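Local coordinates for protein B-agarase (PDB 5Z6P) that probably hydrolyses agarose at its beta-glycosidic linkages, as a beta-agarase of glycoside hydrolase family 50, at residues K73-S78 and Y644-L649; S195-H200 and F696-Q701; Y364-L367 and N371-L374; A400-K405 and D412-W417. All blocks are in the same frame, centred on the assembly; numbering follows the deposited sequence.

Interaction 1: K73-S78 and Y644-L649; sequences KHFYTS and YYKEGL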
loop_
_atom_site.group_PDB
_atom_site.type_symbol
_atom_site.label_atom_id
_atom_site.label_comp_id
_atom_site.label_asym_id
_atom_site.label_seq_id
_atom_site.Cartn_x
_atom_site.Cartn_y
_atom_site.Cartn_z
ATOM N N LYS A 73 18.261 -1.026 -14.153
ATOM C CA LYS A 73 19.331 -0.226 -13.556
ATOM C C LYS A 73 18.779 1.004 -12.842
ATOM O O LYS A 73 19.117 1.265 -11.693
ATOM C CB LYS A 73 20.339 0.211 -14.611
ATOM C CG LYS A 73 21.495 1.013 -14.039
ATOM C CD LYS A 73 22.449 1.465 -15.128
ATOM C CE LYS A 73 23.520 2.409 -14.572
ATOM N NZ LYS A 73 24.272 3.110 -15.647
ATOM N N HIS A 74 17.916 1.733 -13.542
ATOM C CA HIS A 74 17.430 3.033 -13.095
ATOM C C HIS A 74 16.046 2.958 -12.472
ATOM O O HIS A 74 15.144 2.372 -13.050
ATOM C CB HIS A 74 17.398 4.013 -14.265
ATOM C CG HIS A 74 18.736 4.265 -14.874
ATOM N ND1 HIS A 74 19.660 5.123 -14.313
ATOM C CD2 HIS A 74 19.317 3.765 -15.990
ATOM C CE1 HIS A 74 20.747 5.141 -15.060
ATOM N NE2 HIS A 74 20.567 4.325 -16.084
ATOM N N PHE A 75 15.872 3.562 -11.305
ATOM C CA PHE A 75 14.572 3.525 -10.652
ATOM C C PHE A 75 13.505 4.277 -11.442
ATOM O O PHE A 75 12.427 3.759 -11.618
ATOM C CB PHE A 75 14.634 4.079 -9.226
ATOM C CG PHE A 75 13.369 3.860 -8.452
ATOM C CD1 PHE A 75 13.171 2.693 -7.757
ATOM C CD2 PHE A 75 12.368 4.811 -8.456
ATOM C CE1 PHE A 75 11.996 2.479 -7.042
ATOM C CE2 PHE A 75 11.192 4.607 -7.757
ATOM C CZ PHE A 75 11.001 3.434 -7.053
ATOM N N TYR A 76 13.799 5.482 -11.913
ATOM C CA TYR A 76 12.841 6.238 -12.728
ATOM C C TYR A 76 13.179 6.269 -14.216
ATOM O O TYR A 76 14.239 6.727 -14.600
ATOM C CB TYR A 76 12.728 7.685 -12.240
ATOM C CG TYR A 76 12.188 7.817 -10.843
ATOM C CD1 TYR A 76 10.841 7.611 -10.584
ATOM C CD2 TYR A 76 13.025 8.150 -9.779
ATOM C CE1 TYR A 76 10.331 7.733 -9.308
ATOM C CE2 TYR A 76 12.523 8.273 -8.490
ATOM C CZ TYR A 76 11.173 8.059 -8.265
ATOM O OH TYR A 76 10.652 8.168 -6.995
ATOM N N THR A 77 12.262 5.797 -15.050
ATOM C CA THR A 77 12.381 5.985 -16.492
ATOM C C THR A 77 11.132 6.664 -17.008
ATOM O O THR A 77 10.033 6.370 -16.549
ATOM C CB THR A 77 12.598 4.661 -17.247
ATOM O OG1 THR A 77 11.384 3.897 -17.291
ATOM C CG2 THR A 77 13.668 3.859 -16.589
ATOM N N SER A 78 11.310 7.578 -17.953
ATOM C CA SER A 78 10.214 8.400 -18.452
ATOM C C SER A 78 10.319 8.731 -19.928
ATOM O O SER A 78 11.395 8.967 -20.464
ATOM C CB SER A 78 10.123 9.723 -17.680
ATOM O OG SER A 78 10.225 9.527 -16.291
ATOM N N TYR A 644 6.442 -1.409 1.061
ATOM C CA TYR A 644 7.051 -1.092 -0.219
ATOM C C TYR A 644 6.377 -1.775 -1.386
ATOM O O TYR A 644 6.634 -2.934 -1.692
ATOM C CB TYR A 644 8.540 -1.431 -0.203
ATOM C CG TYR A 644 9.337 -0.657 -1.212
ATOM C CD1 TYR A 644 9.478 0.717 -1.098
ATOM C CD2 TYR A 644 9.960 -1.294 -2.288
ATOM C CE1 TYR A 644 10.187 1.435 -2.017
ATOM C CE2 TYR A 644 10.685 -0.579 -3.219
ATOM C CZ TYR A 644 10.800 0.787 -3.071
ATOM O OH TYR A 644 11.507 1.530 -3.973
ATOM N N TYR A 645 5.521 -0.996 -2.037
ATOM C CA TYR A 645 4.700 -1.442 -3.146
ATOM C C TYR A 645 5.399 -1.127 -4.457
ATOM O O TYR A 645 5.059 -0.168 -5.136
ATOM C CB TYR A 645 3.332 -0.778 -3.078
ATOM C CG TYR A 645 2.465 -1.288 -1.940
ATOM C CD1 TYR A 645 1.780 -2.494 -2.057
ATOM C CD2 TYR A 645 2.338 -0.579 -0.752
ATOM C CE1 TYR A 645 0.974 -2.970 -1.035
ATOM C CE2 TYR A 645 1.550 -1.049 0.272
ATOM C CZ TYR A 645 0.857 -2.246 0.124
ATOM O OH TYR A 645 0.057 -2.722 1.134
ATOM N N LYS A 646 6.414 -1.929 -4.775
ATOM C CA LYS A 646 7.112 -1.846 -6.049
ATOM C C LYS A 646 7.391 -3.284 -6.471
ATOM O O LYS A 646 6.978 -4.214 -5.790
ATOM C CB LYS A 646 8.408 -1.027 -5.933
ATOM C CG LYS A 646 8.236 0.418 -5.432
ATOM C CD LYS A 646 7.548 1.313 -6.444
ATOM C CE LYS A 646 6.910 2.529 -5.769
ATOM N NZ LYS A 646 5.986 3.272 -6.674
ATOM N N GLU A 647 8.099 -3.474 -7.572
ATOM C CA GLU A 647 8.345 -4.821 -8.058
ATOM C C GLU A 647 9.358 -5.570 -7.193
ATOM O O GLU A 647 9.443 -6.792 -7.261
ATOM C CB GLU A 647 8.791 -4.779 -9.515
ATOM C CG GLU A 647 7.719 -4.241 -10.466
ATOM C CD GLU A 647 8.055 -4.438 -11.930
ATOM O OE1 GLU A 647 8.953 -5.236 -12.237
ATOM O OE2 GLU A 647 7.402 -3.801 -12.778
ATOM N N GLY A 648 10.104 -4.830 -6.370
ATOM C CA GLY A 648 11.029 -5.405 -5.406
ATOM C C GLY A 648 11.953 -4.325 -4.845
ATOM O O GLY A 648 11.767 -3.138 -5.130
ATOM N N LEU A 649 12.944 -4.738 -4.056
ATOM C CA LEU A 649 13.888 -3.816 -3.425
ATOM C C LEU A 649 14.931 -3.341 -4.429
ATOM O O LEU A 649 16.090 -3.766 -4.403
ATOM C CB LEU A 649 14.570 -4.470 -2.211
ATOM C CG LEU A 649 13.623 -5.070 -1.170
ATOM C CD1 LEU A 649 14.389 -5.646 0.025
ATOM C CD2 LEU A 649 12.613 -4.025 -0.711
#
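Phe75 reaches across to touch Tyr644 and Lys646, and its side chain can be followed outward atom by atom. CB points at the 644-649 loop, and with CG anti to the backbone N (chi1 -171°) the ring carries on in that direction. On one flank CD2 lies over the centre of the ring of the next residue, Tyr76, 3.3 Å above its plane. On the other flank CE1 approaches Tyr644 OH at 3.2 Å; the two side chains come from opposite directions, and the hydroxyl meets the ring obliquely. Here the carbohydrate-binding-like beta domain, at the loop leading into strand 76-81, meets the loop that follows strand 640-643, which in this family belongs to the catalytic (beta/alpha)8 barrel. At the ring's tip, CZ is 3.7 Å from the same Tyr644 OH and 4.1 Å from Lys646 CD, whose chain crosses it at about a right angle. The lysine CG rests 3.4 Å above the Tyr644 ring plane, toward its rim; from there a bend at chi2 (-70°) redirects the chain from CD onward, and NZ ends in a hydrogen bond with His193 NE2. The backbone N of Phe75 is bonded to Glu652 OE1.

Interaction 2: S195-H200 and F696-Q701; sequences SLLDHH and FERYMQ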
loop_
_atom_site.group_PDB
_atom_site.type_symbol
_atom_site.label_atom_id
_atom_site.label_comp_id
_atom_site.label_asym_id
_atom_site.label_seq_id
_atom_site.Cartn_x
_atom_site.Cartn_y
_atom_site.Cartn_z
ATOM N N SER A 195 10.840 -1.013 -11.188
ATOM C CA SER A 195 10.774 -2.313 -11.824
ATOM C C SER A 195 12.044 -3.129 -11.589
ATOM O O SER A 195 13.105 -2.566 -11.358
ATOM C CB SER A 195 10.532 -2.152 -13.316
ATOM O OG SER A 195 10.231 -3.397 -13.895
ATOM N N LEU A 196 11.930 -4.456 -11.649
ATOM C CA LEU A 196 13.106 -5.317 -11.532
ATOM C C LEU A 196 13.666 -5.687 -12.902
ATOM O O LEU A 196 14.675 -6.385 -13.007
ATOM C CB LEU A 196 12.780 -6.590 -10.764
ATOM C CG LEU A 196 12.384 -6.430 -9.298
ATOM C CD1 LEU A 196 12.187 -7.800 -8.741
ATOM C CD2 LEU A 196 13.461 -5.681 -8.527
ATOM N N LEU A 197 13.008 -5.204 -13.949
ATOM C CA LEU A 197 13.325 -5.619 -15.303
ATOM C C LEU A 197 13.324 -4.441 -16.249
ATOM O O LEU A 197 12.724 -3.419 -15.961
ATOM C CB LEU A 197 12.320 -6.667 -15.782
ATOM C CG LEU A 197 12.135 -7.908 -14.912
ATOM C CD1 LEU A 197 10.936 -8.706 -15.386
ATOM C CD2 LEU A 197 13.390 -8.754 -14.931
ATOM N N ASP A 198 14.009 -4.588 -17.377
ATOM C CA ASP A 198 13.894 -3.634 -18.467
ATOM C C ASP A 198 12.577 -3.879 -19.183
ATOM O O ASP A 198 11.962 -4.910 -18.994
ATOM C CB ASP A 198 15.074 -3.764 -19.433
ATOM C CG ASP A 198 16.370 -3.223 -18.845
ATOM O OD1 ASP A 198 16.317 -2.387 -17.907
ATOM O OD2 ASP A 198 17.442 -3.622 -19.329
ATOM N N HIS A 199 12.138 -2.941 -20.003
ATOM C CA HIS A 199 10.935 -3.171 -20.792
ATOM C C HIS A 199 11.100 -2.641 -22.212
ATOM O O HIS A 199 11.671 -1.580 -22.426
ATOM C CB HIS A 199 9.709 -2.528 -20.118
ATOM C CG HIS A 199 9.512 -2.950 -18.695
ATOM N ND1 HIS A 199 8.661 -3.973 -18.326
ATOM C CD2 HIS A 199 10.067 -2.493 -17.547
ATOM C CE1 HIS A 199 8.707 -4.127 -17.016
ATOM N NE2 HIS A 199 9.554 -3.243 -16.519
ATOM N N HIS A 200 10.601 -3.403 -23.179
ATOM C CA HIS A 200 10.674 -3.019 -24.583
ATOM C C HIS A 200 9.272 -2.804 -25.143
ATOM O O HIS A 200 8.543 -3.762 -25.334
ATOM C CB HIS A 200 11.394 -4.093 -25.408
ATOM C CG HIS A 200 12.786 -4.401 -24.940
ATOM N ND1 HIS A 200 13.055 -5.008 -23.732
ATOM C CD2 HIS A 200 13.987 -4.191 -25.526
ATOM C CE1 HIS A 200 14.359 -5.156 -23.596
ATOM N NE2 HIS A 200 14.947 -4.673 -24.676
ATOM N N PHE A 696 5.362 -12.093 -7.519
ATOM C CA PHE A 696 5.524 -12.359 -6.094
ATOM C C PHE A 696 6.917 -12.954 -5.855
ATOM O O PHE A 696 7.648 -12.529 -4.956
ATOM C CB PHE A 696 4.443 -13.311 -5.577
ATOM C CG PHE A 696 4.615 -13.715 -4.133
ATOM C CD1 PHE A 696 5.443 -14.778 -3.785
ATOM C CD2 PHE A 696 3.932 -13.042 -3.126
ATOM C CE1 PHE A 696 5.608 -15.150 -2.467
ATOM C CE2 PHE A 696 4.087 -13.406 -1.794
ATOM C CZ PHE A 696 4.937 -14.462 -1.460
ATOM N N GLU A 697 7.276 -13.930 -6.678
ATOM C CA GLU A 697 8.549 -14.605 -6.517
ATOM C C GLU A 697 9.702 -13.649 -6.761
ATOM O O GLU A 697 10.651 -13.633 -5.994
ATOM C CB GLU A 697 8.655 -15.815 -7.459
ATOM C CG GLU A 697 9.948 -16.557 -7.310
ATOM C CD GLU A 697 9.897 -17.958 -7.887
ATOM O OE1 GLU A 697 9.092 -18.196 -8.806
ATOM O OE2 GLU A 697 10.660 -18.812 -7.399
ATOM N N ARG A 698 9.614 -12.852 -7.821
ATOM C CA ARG A 698 10.663 -11.898 -8.142
ATOM C C ARG A 698 10.879 -10.899 -6.997
ATOM O O ARG A 698 12.013 -10.591 -6.636
ATOM C CB ARG A 698 10.342 -11.152 -9.432
ATOM C CG ARG A 698 10.626 -11.939 -10.715
ATOM C CD ARG A 698 10.406 -11.048 -11.945
ATOM N NE ARG A 698 9.537 -11.707 -12.907
ATOM C CZ ARG A 698 8.549 -11.117 -13.557
ATOM N NH1 ARG A 698 8.291 -9.831 -13.377
ATOM N NH2 ARG A 698 7.820 -11.820 -14.394
ATOM N N TYR A 699 9.786 -10.403 -6.431
ATOM C CA TYR A 699 9.871 -9.527 -5.269
ATOM C C TYR A 699 10.619 -10.232 -4.165
ATOM O O TYR A 699 11.589 -9.706 -3.654
ATOM C CB TYR A 699 8.483 -9.099 -4.774
ATOM C CG TYR A 699 8.497 -7.985 -3.711
ATOM C CD1 TYR A 699 8.870 -8.234 -2.393
ATOM C CD2 TYR A 699 8.106 -6.692 -4.037
ATOM C CE1 TYR A 699 8.855 -7.196 -1.419
ATOM C CE2 TYR A 699 8.106 -5.659 -3.079
ATOM C CZ TYR A 699 8.473 -5.913 -1.788
ATOM O OH TYR A 699 8.447 -4.873 -0.879
ATOM N N MET A 700 10.195 -11.432 -3.810
ATOM C CA MET A 700 10.768 -12.090 -2.649
ATOM C C MET A 700 12.256 -12.406 -2.765
ATOM O O MET A 700 12.969 -12.327 -1.768
ATOM C CB MET A 700 10.006 -13.355 -2.334
ATOM C CG MET A 700 8.661 -13.070 -1.708
ATOM S SD MET A 700 8.832 -12.082 -0.223
ATOM C CE MET A 700 9.786 -13.218 0.778
ATOM N N GLN A 701 12.719 -12.754 -3.965
ATOM C CA GLN A 701 14.122 -13.104 -4.184
ATOM C C GLN A 701 14.988 -11.939 -3.759
ATOM O O GLN A 701 16.032 -12.072 -3.127
ATOM C CB GLN A 701 14.378 -13.423 -5.661
ATOM C CG GLN A 701 13.683 -14.650 -6.184
ATOM C CD GLN A 701 13.873 -14.844 -7.683
ATOM O OE1 GLN A 701 14.098 -13.891 -8.424
ATOM N NE2 GLN A 701 13.763 -16.086 -8.135
#
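Ser195 OG, gripped by three groups, steadies the turn from which Leu196 and Leu197 reach Arg698. His199 NE2 donates to it at 2.7 Å with the oxygen lying in the imidazole plane, Leu197 N adds a weak bond to Ser195 OG at 3.3 Å, and Glu647 OE1 of the barrel loop is the third partner. The two leucines leave this turn, which leads into strand 199-210 of the beta domain, and meet helix 689-704. Leu196, its CG anti to the carbonyl carbon (chi1 -65°), brings CD1 to 3.5 Å from Arg698 O and 3.9 Å from Arg698 CB, so it packs against the helix backbone. Leu197 lies across the arginine at about a right angle. Its CD1 sits 3.4 Å above the guanidinium plane, toward the rim, nearest to Arg698 NH1 at 3.5 Å. No hydrogen bond spans the two segments: the methyl covers a flat face of the charged group, and this contact makes no use of the in-plane N-H groups of Arg698, so cohesion here probably rests on dispersion and the polarisation of the methyl by the charge.

Interaction 3: Y364-L367 and N371-L374; sequences YQWL and NDPL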
loop_
_atom_site.group_PDB
_atom_site.type_symbol
_atom_site.label_atom_id
_atom_site.label_comp_id
_atom_site.label_asym_id
_atom_site.label_seq_id
_atom_site.Cartn_x
_atom_site.Cartn_y
_atom_site.Cartn_z
ATOM N N TYR A 364 -25.842 -5.730 -6.898
ATOM C CA TYR A 364 -25.896 -7.051 -6.286
ATOM C C TYR A 364 -27.062 -7.886 -6.804
ATOM O O TYR A 364 -28.225 -7.498 -6.695
ATOM C CB TYR A 364 -25.964 -6.934 -4.757
ATOM C CG TYR A 364 -24.825 -6.130 -4.175
ATOM C CD1 TYR A 364 -23.561 -6.688 -4.023
ATOM C CD2 TYR A 364 -25.004 -4.802 -3.801
ATOM C CE1 TYR A 364 -22.512 -5.954 -3.499
ATOM C CE2 TYR A 364 -23.951 -4.051 -3.285
ATOM C CZ TYR A 364 -22.710 -4.635 -3.139
ATOM O OH TYR A 364 -21.669 -3.902 -2.618
ATOM N N GLN A 365 -26.730 -9.032 -7.382
ATOM C CA GLN A 365 -27.725 -10.014 -7.781
ATOM C C GLN A 365 -28.389 -10.652 -6.565
ATOM O O GLN A 365 -29.560 -11.003 -6.610
ATOM C CB GLN A 365 -27.096 -11.105 -8.646
ATOM C CG GLN A 365 -26.695 -10.684 -10.036
ATOM C CD GLN A 365 -26.123 -11.841 -10.843
ATOM O OE1 GLN A 365 -25.597 -12.808 -10.291
ATOM N NE2 GLN A 365 -26.216 -11.743 -12.153
ATOM N N TRP A 366 -27.630 -10.824 -5.486
ATOM C CA TRP A 366 -28.171 -11.399 -4.262
ATOM C C TRP A 366 -27.657 -10.733 -2.992
ATOM O O TRP A 366 -26.457 -10.535 -2.809
ATOM C CB TRP A 366 -27.866 -12.888 -4.195
ATOM C CG TRP A 366 -28.329 -13.543 -2.933
ATOM C CD1 TRP A 366 -29.566 -14.073 -2.693
ATOM C CD2 TRP A 366 -27.562 -13.765 -1.741
ATOM N NE1 TRP A 366 -29.616 -14.598 -1.427
ATOM C CE2 TRP A 366 -28.400 -14.420 -0.820
ATOM C CE3 TRP A 366 -26.250 -13.458 -1.356
ATOM C CZ2 TRP A 366 -27.970 -14.782 0.456
ATOM C CZ3 TRP A 366 -25.829 -13.820 -0.098
ATOM C CH2 TRP A 366 -26.690 -14.475 0.795
ATOM N N LEU A 367 -28.600 -10.369 -2.132
ATOM C CA LEU A 367 -28.326 -10.044 -0.747
ATOM C C LEU A 367 -29.373 -10.801 0.064
ATOM O O LEU A 367 -30.506 -10.939 -0.379
ATOM C CB LEU A 367 -28.377 -8.534 -0.507
ATOM C CG LEU A 367 -27.136 -7.810 -1.043
ATOM C CD1 LEU A 367 -27.326 -6.319 -1.034
ATOM C CD2 LEU A 367 -25.925 -8.200 -0.232
ATOM N N ASN A 371 -34.321 -12.472 7.334
ATOM C CA ASN A 371 -34.580 -13.698 8.095
ATOM C C ASN A 371 -33.720 -14.882 7.633
ATOM O O ASN A 371 -33.807 -15.978 8.180
ATOM C CB ASN A 371 -36.074 -14.076 8.039
ATOM C CG ASN A 371 -36.626 -14.155 6.618
ATOM O OD1 ASN A 371 -35.950 -14.588 5.687
ATOM N ND2 ASN A 371 -37.876 -13.727 6.453
ATOM N N ASP A 372 -32.895 -14.647 6.619
ATOM C CA ASP A 372 -31.976 -15.658 6.095
ATOM C C ASP A 372 -30.828 -15.807 7.085
ATOM O O ASP A 372 -30.313 -14.811 7.566
ATOM C CB ASP A 372 -31.477 -15.231 4.707
ATOM C CG ASP A 372 -30.617 -16.281 4.012
ATOM O OD1 ASP A 372 -29.806 -16.963 4.661
ATOM O OD2 ASP A 372 -30.733 -16.400 2.781
ATOM N N PRO A 373 -30.436 -17.045 7.419
ATOM C CA PRO A 373 -29.288 -17.217 8.326
ATOM C C PRO A 373 -28.009 -16.486 7.868
ATOM O O PRO A 373 -27.183 -16.108 8.703
ATOM C CB PRO A 373 -29.066 -18.731 8.325
ATOM C CG PRO A 373 -30.413 -19.297 8.024
ATOM C CD PRO A 373 -31.082 -18.327 7.088
ATOM N N LEU A 374 -27.857 -16.294 6.564
ATOM C CA LEU A 374 -26.706 -15.576 6.032
ATOM C C LEU A 374 -26.831 -14.055 6.198
ATOM O O LEU A 374 -25.920 -13.318 5.838
ATOM C CB LEU A 374 -26.496 -15.924 4.562
ATOM C CG LEU A 374 -26.120 -17.372 4.247
ATOM C CD1 LEU A 374 -26.110 -17.595 2.758
ATOM C CD2 LEU A 374 -24.775 -17.773 4.873
#
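Two torsions bring Trp366 and Leu374 together: in the tryptophan CG stands anti to the backbone N (chi1 177°), sending the indole straight out toward the 371-374 segment, while in the leucine CG stands anti to the carbonyl carbon (chi1 -65°) and the branch crosses the indole at about a right angle. The touching is done by the six-membered part of the ring system. Leu374 CD1 approaches it obliquely, 3.7 Å from Trp366 CH2, and Leu374 CB lies 4.0 Å from the same Trp366 CH2. Both residues belong to the loop between helix 353-361 and strand 378-384, which doubles back on itself at the surface of the protein. An Asx turn shapes the returning arm: Asp372 OD1 accepts from Leu374 N at 2.8 Å along a nearly straight N-H, on the anti side but tilted about 34° out of the carboxylate plane. The other oxygen, OD2, lies close to the indole plane at its edge, 4.0 Å from Trp366 CZ2, with the carboxylate plane turned steeply against the ring; any attraction to the partly positive ring hydrogens would be weak at that range. Arg404 of helix 397-406 packs against both Trp366 and Leu374, and the side chain of Leu374 also touches Gln403.

Interaction 4: A400-K405 and D412-W417; sequences ANLQRK and DYMAKW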
loop_
_atom_site.group_PDB
_atom_site.type_symbol
_atom_site.label_atom_id
_atom_site.label_comp_id
_atom_site.label_asym_id
_atom_site.label_seq_id
_atom_site.Cartn_x
_atom_site.Cartn_y
_atom_site.Cartn_z
ATOM N N ALA A 400 -19.967 -14.876 4.524
ATOM C CA ALA A 400 -21.079 -15.697 4.031
ATOM C C ALA A 400 -20.546 -16.968 3.409
ATOM O O ALA A 400 -21.093 -18.036 3.651
ATOM C CB ALA A 400 -21.928 -14.936 3.014
ATOM N N ASN A 401 -19.478 -16.841 2.618
ATOM C CA ASN A 401 -18.855 -17.996 1.983
ATOM C C ASN A 401 -18.176 -18.921 2.996
ATOM O O ASN A 401 -18.152 -20.129 2.810
ATOM C CB ASN A 401 -17.869 -17.544 0.897
ATOM C CG ASN A 401 -18.570 -16.890 -0.285
ATOM O OD1 ASN A 401 -19.662 -17.288 -0.665
ATOM N ND2 ASN A 401 -17.950 -15.874 -0.862
ATOM N N LEU A 402 -17.641 -18.367 4.075
ATOM C CA LEU A 402 -17.159 -19.208 5.153
ATOM C C LEU A 402 -18.294 -20.079 5.727
ATOM O O LEU A 402 -18.120 -21.280 5.957
ATOM C CB LEU A 402 -16.531 -18.366 6.258
ATOM C CG LEU A 402 -15.260 -17.592 5.897
ATOM C CD1 LEU A 402 -14.633 -16.999 7.156
ATOM C CD2 LEU A 402 -14.266 -18.476 5.147
ATOM N N GLN A 403 -19.455 -19.473 5.955
ATOM C CA GLN A 403 -20.587 -20.215 6.492
ATOM C C GLN A 403 -21.096 -21.258 5.481
ATOM O O GLN A 403 -21.368 -22.398 5.851
ATOM C CB GLN A 403 -21.718 -19.270 6.903
ATOM C CG GLN A 403 -22.874 -19.998 7.560
ATOM C CD GLN A 403 -23.868 -19.075 8.213
ATOM O OE1 GLN A 403 -23.692 -17.859 8.225
ATOM N NE2 GLN A 403 -24.927 -19.651 8.763
ATOM N N ARG A 404 -21.195 -20.860 4.217
ATOM C CA ARG A 404 -21.533 -21.777 3.134
ATOM C C ARG A 404 -20.585 -22.967 3.090
ATOM O O ARG A 404 -21.014 -24.104 2.923
ATOM C CB ARG A 404 -21.502 -21.060 1.783
ATOM C CG ARG A 404 -22.654 -20.086 1.558
ATOM C CD ARG A 404 -22.472 -19.373 0.244
ATOM N NE ARG A 404 -23.673 -18.676 -0.171
ATOM C CZ ARG A 404 -23.695 -17.422 -0.605
ATOM N NH1 ARG A 404 -22.575 -16.713 -0.664
ATOM N NH2 ARG A 404 -24.843 -16.868 -0.972
ATOM N N LYS A 405 -19.297 -22.696 3.261
ATOM C CA LYS A 405 -18.276 -23.737 3.144
ATOM C C LYS A 405 -18.217 -24.686 4.332
ATOM O O LYS A 405 -18.030 -25.887 4.163
ATOM C CB LYS A 405 -16.892 -23.111 2.959
ATOM C CG LYS A 405 -16.633 -22.550 1.576
ATOM C CD LYS A 405 -15.224 -21.997 1.454
ATOM C CE LYS A 405 -14.193 -22.976 1.990
ATOM N NZ LYS A 405 -12.844 -22.685 1.425
ATOM N N ASP A 412 -19.339 -24.608 13.730
ATOM C CA ASP A 412 -18.600 -23.377 14.018
ATOM C C ASP A 412 -17.646 -23.038 12.863
ATOM O O ASP A 412 -16.468 -23.408 12.895
ATOM C CB ASP A 412 -17.824 -23.537 15.335
ATOM C CG ASP A 412 -17.142 -22.255 15.797
ATOM O OD1 ASP A 412 -17.016 -21.294 15.012
ATOM O OD2 ASP A 412 -16.720 -22.221 16.971
ATOM N N TYR A 413 -18.153 -22.328 11.859
ATOM C CA TYR A 413 -17.380 -22.083 10.652
ATOM C C TYR A 413 -16.179 -21.151 10.895
ATOM O O TYR A 413 -15.168 -21.229 10.193
ATOM C CB TYR A 413 -18.279 -21.518 9.549
ATOM C CG TYR A 413 -19.128 -20.331 9.952
ATOM C CD1 TYR A 413 -18.633 -19.037 9.855
ATOM C CD2 TYR A 413 -20.432 -20.502 10.404
ATOM C CE1 TYR A 413 -19.404 -17.947 10.217
ATOM C CE2 TYR A 413 -21.214 -19.421 10.767
ATOM C CZ TYR A 413 -20.698 -18.146 10.672
ATOM O OH TYR A 413 -21.478 -17.067 11.026
ATOM N N MET A 414 -16.281 -20.279 11.884
ATOM C CA MET A 414 -15.160 -19.393 12.170
ATOM C C MET A 414 -13.990 -20.182 12.730
ATOM O O MET A 414 -12.848 -19.936 12.364
ATOM C CB MET A 414 -15.571 -18.279 13.115
ATOM C CG MET A 414 -16.468 -17.249 12.453
ATOM S SD MET A 414 -15.843 -16.613 10.880
ATOM C CE MET A 414 -14.245 -15.961 11.394
ATOM N N ALA A 415 -14.288 -21.154 13.582
ATOM C CA ALA A 415 -13.260 -21.999 14.169
ATOM C C ALA A 415 -12.614 -22.857 13.091
ATOM O O ALA A 415 -11.429 -23.128 13.126
ATOM C CB ALA A 415 -13.839 -22.873 15.261
ATOM N N LYS A 416 -13.403 -23.292 12.123
ATOM C CA LYS A 416 -12.842 -24.113 11.068
ATOM C C LYS A 416 -11.956 -23.242 10.188
ATOM O O LYS A 416 -10.869 -23.645 9.799
ATOM C CB LYS A 416 -13.947 -24.785 10.254
ATOM C CG LYS A 416 -13.451 -25.712 9.167
ATOM C CD LYS A 416 -12.723 -26.925 9.729
ATOM C CE LYS A 416 -12.535 -27.987 8.641
ATOM N NZ LYS A 416 -11.829 -29.188 9.152
ATOM N N TRP A 417 -12.435 -22.045 9.880
ATOM C CA TRP A 417 -11.663 -21.098 9.090
ATOM C C TRP A 417 -10.288 -20.818 9.719
ATOM O O TRP A 417 -9.281 -20.797 9.030
ATOM C CB TRP A 417 -12.443 -19.790 8.905
ATOM C CG TRP A 417 -11.647 -18.711 8.234
ATOM C CD1 TRP A 417 -11.323 -18.627 6.913
ATOM C CD2 TRP A 417 -11.080 -17.560 8.856
ATOM N NE1 TRP A 417 -10.589 -17.498 6.673
ATOM C CE2 TRP A 417 -10.427 -16.817 7.851
ATOM C CE3 TRP A 417 -11.071 -17.073 10.163
ATOM C CZ2 TRP A 417 -9.759 -15.624 8.111
ATOM C CZ3 TRP A 417 -10.398 -15.887 10.427
ATOM C CH2 TRP A 417 -9.749 -15.180 9.402
#
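Gln403 lies along one face of Tyr413, and the conformations of both side chains make this possible. Tyr413 has CG between its backbone N and carbonyl carbon (chi1 51°), the crowded position, which stands the ring up against helix 397-406. Gln403 CB sits over the ring centre in a CH-pi contact, 3.9 Å from the centroid; with CG anti to the backbone N and the chain extended beyond it, CG and the amide continue along the same face, CG 3.7 Å from Tyr413 CE2. The amide runs almost parallel to the ring, the planes 10° apart, while OE1 is held by a hydrogen bond from His377 NE2. Two consecutive helices, 397-406 and 413-428, are joined here by a short loop, and their short segments cross nearly perpendicularly, at 94°, with axes 9.2 Å apart. Asp412 is the N-cap of the second helix; its OD1 takes Ala415 N at 3.1 Å, met from above the carboxylate plane. Leu402 points its forked end into the corner. Its CD1 is over the five-membered ring of Trp417, 3.8 Å from the centroid, and CD2 closes on Trp417 CD1 at 3.4 Å. A hydrogen bond between Trp417 NE1 and Tyr398 OH would help to fix the indole's rotation. Met414 sets out away from the first helix, yet bends at chi2 and chi3 bring SD back to 3.9 Å from Leu402 CD1.

Overall arrangement
From the N terminus, the beta domain supplies 73-78 and then 195-200, whose partners come only hundreds of residues later. Before those arrive, two short loops close in series, both lying inside the long loops of interactions 1 and 2: interaction 3 folds the loop between helix 353-361 and strand 378-384 onto itself, and interaction 4 joins helices 397-406 and 413-428. The chain then reaches 644-649, closing interaction 1, and 696-701, closing interaction 2, so these two cross. They adjoin, with Tyr644 O probably hydrogen-bonded to Tyr699 OH, and tie the beta domain to the barrel. Interactions 3 and 4 also touch, Leu374 CD2 packing 3.9 Å from Ala400 O, but their centres lie about 36 to 44 Å from those of the first pair.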